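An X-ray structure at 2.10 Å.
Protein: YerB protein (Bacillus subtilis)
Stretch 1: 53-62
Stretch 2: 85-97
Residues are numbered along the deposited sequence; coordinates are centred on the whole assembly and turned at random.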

# COMPACT_ATOMS: atom_id res chain seq x y z
N ASP A 53 -1.02 7.96 2.14
CA ASP A 53 -2.45 8.15 1.90
C ASP A 53 -3.13 6.81 1.66
O ASP A 53 -4.24 6.56 2.14
CB ASP A 53 -2.68 9.09 0.71
CG ASP A 53 -2.02 10.45 0.90
OD1 ASP A 53 -1.86 10.89 2.05
OD2 ASP A 53 -1.69 11.11 -0.10
N ILE A 54 -2.44 5.93 0.94
CA ILE A 54 -2.94 4.60 0.60
C ILE A 54 -1.85 3.58 0.81
O ILE A 54 -0.71 3.79 0.41
CB ILE A 54 -3.36 4.49 -0.88
CG1 ILE A 54 -4.37 5.58 -1.24
CG2 ILE A 54 -3.93 3.10 -1.16
CD1 ILE A 54 -4.47 5.81 -2.73
N VAL A 55 -2.21 2.47 1.44
CA VAL A 55 -1.27 1.39 1.66
C VAL A 55 -1.95 0.12 1.16
O VAL A 55 -3.10 -0.16 1.51
CB VAL A 55 -0.92 1.24 3.15
CG1 VAL A 55 -0.08 -0.04 3.34
CG2 VAL A 55 -0.12 2.48 3.63
N ILE A 56 -1.24 -0.65 0.34
CA ILE A 56 -1.78 -1.88 -0.20
C ILE A 56 -0.96 -3.09 0.24
O ILE A 56 0.25 -3.13 0.05
CB ILE A 56 -1.88 -1.84 -1.74
CG1 ILE A 56 -2.70 -0.61 -2.16
CG2 ILE A 56 -2.58 -3.11 -2.27
CD1 ILE A 56 -1.93 0.43 -2.92
N GLU A 57 -1.63 -4.06 0.85
CA GLU A 57 -0.98 -5.26 1.32
C GLU A 57 -1.38 -6.42 0.43
O GLU A 57 -2.55 -6.56 0.06
CB GLU A 57 -1.38 -5.53 2.79
CG GLU A 57 -0.82 -6.82 3.39
CD GLU A 57 -1.20 -6.98 4.86
OE1 GLU A 57 -0.55 -7.81 5.54
OE2 GLU A 57 -2.14 -6.29 5.34
N ALA A 58 -0.42 -7.26 0.09
CA ALA A 58 -0.68 -8.42 -0.76
C ALA A 58 0.41 -9.45 -0.54
O ALA A 58 1.50 -9.12 -0.06
CB ALA A 58 -0.74 -8.02 -2.25
N LEU A 59 0.11 -10.70 -0.87
CA LEU A 59 1.08 -11.78 -0.71
C LEU A 59 2.23 -11.55 -1.65
O LEU A 59 2.04 -11.16 -2.80
CB LEU A 59 0.45 -13.15 -1.01
CG LEU A 59 -0.49 -13.75 0.05
CD1 LEU A 59 -1.16 -14.99 -0.49
CD2 LEU A 59 0.30 -14.07 1.30
N ALA A 60 3.44 -11.78 -1.16
CA ALA A 60 4.65 -11.62 -1.96
C ALA A 60 5.49 -12.90 -1.85
O ALA A 60 5.37 -13.81 -2.67
CB ALA A 60 5.44 -10.41 -1.47
N GLU A 61 6.32 -12.96 -0.81
CA GLU A 61 7.21 -14.10 -0.57
C GLU A 61 6.51 -15.18 0.27
O GLU A 61 6.26 -14.99 1.46
CB GLU A 61 8.46 -13.60 0.16
CG GLU A 61 9.65 -14.56 0.20
CD GLU A 61 10.43 -14.63 -1.10
OE1 GLU A 61 11.59 -15.09 -1.07
OE2 GLU A 61 9.88 -14.24 -2.16
N GLY A 62 6.21 -16.32 -0.34
CA GLY A 62 5.56 -17.40 0.38
C GLY A 62 4.27 -16.97 1.05
O GLY A 62 3.34 -16.53 0.39
N ALA A 85 10.34 -5.65 -5.68
CA ALA A 85 9.16 -5.28 -6.45
C ALA A 85 8.53 -6.50 -7.12
O ALA A 85 9.22 -7.46 -7.47
CB ALA A 85 9.53 -4.26 -7.51
N ARG A 86 7.20 -6.45 -7.27
CA ARG A 86 6.44 -7.52 -7.90
C ARG A 86 5.59 -6.88 -8.98
O ARG A 86 5.27 -5.70 -8.88
CB ARG A 86 5.56 -8.24 -6.87
CG ARG A 86 6.35 -9.08 -5.88
CD ARG A 86 7.05 -10.23 -6.60
NE ARG A 86 8.42 -10.42 -6.13
CZ ARG A 86 8.74 -10.93 -4.95
NH1 ARG A 86 7.79 -11.32 -4.11
NH2 ARG A 86 10.01 -11.05 -4.60
N GLU A 87 5.23 -7.64 -10.01
CA GLU A 87 4.42 -7.11 -11.09
C GLU A 87 3.18 -6.38 -10.59
O GLU A 87 2.98 -5.22 -10.94
CB GLU A 87 3.99 -8.22 -12.05
CG GLU A 87 5.08 -8.63 -13.02
CD GLU A 87 5.67 -9.99 -12.71
OE1 GLU A 87 6.03 -10.23 -11.53
OE2 GLU A 87 5.80 -10.81 -13.64
N TYR A 88 2.36 -7.06 -9.79
CA TYR A 88 1.15 -6.43 -9.28
C TYR A 88 1.41 -5.10 -8.57
O TYR A 88 0.55 -4.23 -8.58
CB TYR A 88 0.36 -7.38 -8.36
CG TYR A 88 1.17 -8.32 -7.50
CD1 TYR A 88 1.61 -9.55 -8.00
CD2 TYR A 88 1.47 -7.99 -6.19
CE1 TYR A 88 2.32 -10.44 -7.19
CE2 TYR A 88 2.19 -8.87 -5.37
CZ TYR A 88 2.60 -10.10 -5.89
OH TYR A 88 3.28 -11.00 -5.09
N PHE A 89 2.59 -4.93 -7.98
CA PHE A 89 2.90 -3.66 -7.32
C PHE A 89 3.20 -2.57 -8.35
O PHE A 89 2.85 -1.40 -8.17
CB PHE A 89 4.07 -3.82 -6.34
CG PHE A 89 3.69 -4.52 -5.06
CD1 PHE A 89 2.62 -4.05 -4.30
CD2 PHE A 89 4.40 -5.63 -4.62
CE1 PHE A 89 2.26 -4.69 -3.11
CE2 PHE A 89 4.05 -6.27 -3.43
CZ PHE A 89 2.97 -5.80 -2.67
N VAL A 90 3.87 -2.94 -9.44
CA VAL A 90 4.18 -1.97 -10.48
C VAL A 90 2.85 -1.46 -11.03
O VAL A 90 2.65 -0.26 -11.20
CB VAL A 90 4.99 -2.60 -11.63
CG1 VAL A 90 5.16 -1.59 -12.76
CG2 VAL A 90 6.34 -3.07 -11.13
N THR A 91 1.94 -2.40 -11.27
CA THR A 91 0.62 -2.09 -11.80
C THR A 91 -0.18 -1.18 -10.86
O THR A 91 -0.86 -0.25 -11.30
CB THR A 91 -0.18 -3.40 -12.02
OG1 THR A 91 0.58 -4.27 -12.88
CG2 THR A 91 -1.53 -3.12 -12.65
N LEU A 92 -0.08 -1.45 -9.56
CA LEU A 92 -0.79 -0.66 -8.56
C LEU A 92 -0.20 0.74 -8.47
O LEU A 92 -0.93 1.72 -8.40
CB LEU A 92 -0.71 -1.37 -7.20
CG LEU A 92 -1.43 -2.72 -7.12
CD1 LEU A 92 -1.07 -3.43 -5.83
CD2 LEU A 92 -2.93 -2.49 -7.22
N SER A 93 1.12 0.82 -8.49
CA SER A 93 1.80 2.10 -8.42
C SER A 93 1.36 2.98 -9.59
O SER A 93 1.09 4.17 -9.41
CB SER A 93 3.32 1.90 -8.50
OG SER A 93 3.99 3.14 -8.42
N ASN A 94 1.28 2.37 -10.77
CA ASN A 94 0.90 3.06 -11.99
C ASN A 94 -0.50 3.67 -11.97
O ASN A 94 -0.80 4.57 -12.74
CB ASN A 94 1.04 2.12 -13.19
CG ASN A 94 2.46 2.03 -13.70
OD1 ASN A 94 2.80 1.14 -14.48
ND2 ASN A 94 3.30 2.95 -13.27
N GLY A 95 -1.36 3.17 -11.09
CA GLY A 95 -2.69 3.72 -11.02
C GLY A 95 -2.62 5.21 -10.76
O GLY A 95 -3.59 5.93 -10.98
N PHE A 96 -1.46 5.66 -10.28
CA PHE A 96 -1.23 7.06 -9.98
C PHE A 96 0.03 7.60 -10.66
O PHE A 96 0.48 8.70 -10.35
CB PHE A 96 -1.12 7.25 -8.46
CG PHE A 96 -2.22 6.58 -7.70
CD1 PHE A 96 -2.16 5.21 -7.42
CD2 PHE A 96 -3.35 7.29 -7.30
CE1 PHE A 96 -3.22 4.57 -6.75
CE2 PHE A 96 -4.40 6.65 -6.64
CZ PHE A 96 -4.34 5.30 -6.36
N ASP A 97 0.60 6.81 -11.58
CA ASP A 97 1.82 7.19 -12.31
C ASP A 97 2.89 7.65 -11.33
O ASP A 97 3.65 8.59 -11.58
CB ASP A 97 1.49 8.30 -13.32
CG ASP A 97 2.64 8.56 -14.30
OD1 ASP A 97 3.18 7.58 -14.85
OD2 ASP A 97 2.98 9.74 -14.52

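A β-strand that ends at Leu 59 lies against a helix that begins at Glu 87, the two running nearly antiparallel at 161° with their axes 10.4 Å apart at closest approach. That spacing leaves room for a layer of side chains between the two backbones, and the contact, which buries 432 Å² in all, is chiefly a matter of packing.

Ile 54, Ile 56 and Ala 58 direct their CA-to-CB bonds toward the helix, whereas that of Glu 57 between them points away, and its carboxylate is hydrogen-bonded elsewhere in the structure. The helix answers with residues spaced by its turn: Tyr 88 and Leu 92 have their CA-to-CB bonds toward the strand, and Phe 89, which leaves its backbone sideways, brings the end of its ring nearer. Beyond them, within the type I turn from Asn 94 to Asp 97, Phe 96 also has its CA-to-CB bond toward the strand.

Because the directions oppose, the start of the strand meets the far end of stretch 2. Ile 54, with chi1 m and chi2 t, extends its CD1 to within 3.7 Å of CZ of Phe 96. In the middle, branched chains meet: CG2 of Ile 56 lies 3.9 Å from CD1 of Leu 92. Neither residue has a polar side-chain group to leave unsatisfied in this buried layer.

Ala 58 is the shallow place in the strand's surface, and two rings come to it. Its CB is 4.3 Å from CZ of Phe 89 and 4.4 Å from CE2 of Tyr 88, so both rings rest in loose apolar contact with the small side chain. The Phe 89 ring also presents its edge to the strand backbone, with CE1 4.1 Å from O of Ile 56.

Tyr 88 adds a polar anchor. Its chi1 of 35° (p) accompanies a ring that reaches past Ala 58, and its OH donates a short but weak hydrogen bond to O of Leu 59, 2.6 Å away. A tyrosine suits this spot because its ring packs while its hydroxyl meets a backbone carbonyl. The CA-to-CB bond of Leu 59 itself points away from the helix.

The CA-to-CB bond of Arg 86, at the helix N-cap position, points toward the strand, and the bent chain (chi1 and chi2 both m) brings its guanidinium beside Ala 60. NH1 of Arg 86 lies 3.6 Å from CB of Ala 60. Beside it, OE2 of Glu 61 stands 4.0 Å from NH2 of Arg 86, a favourable pairing of charges but too distant for a salt bridge.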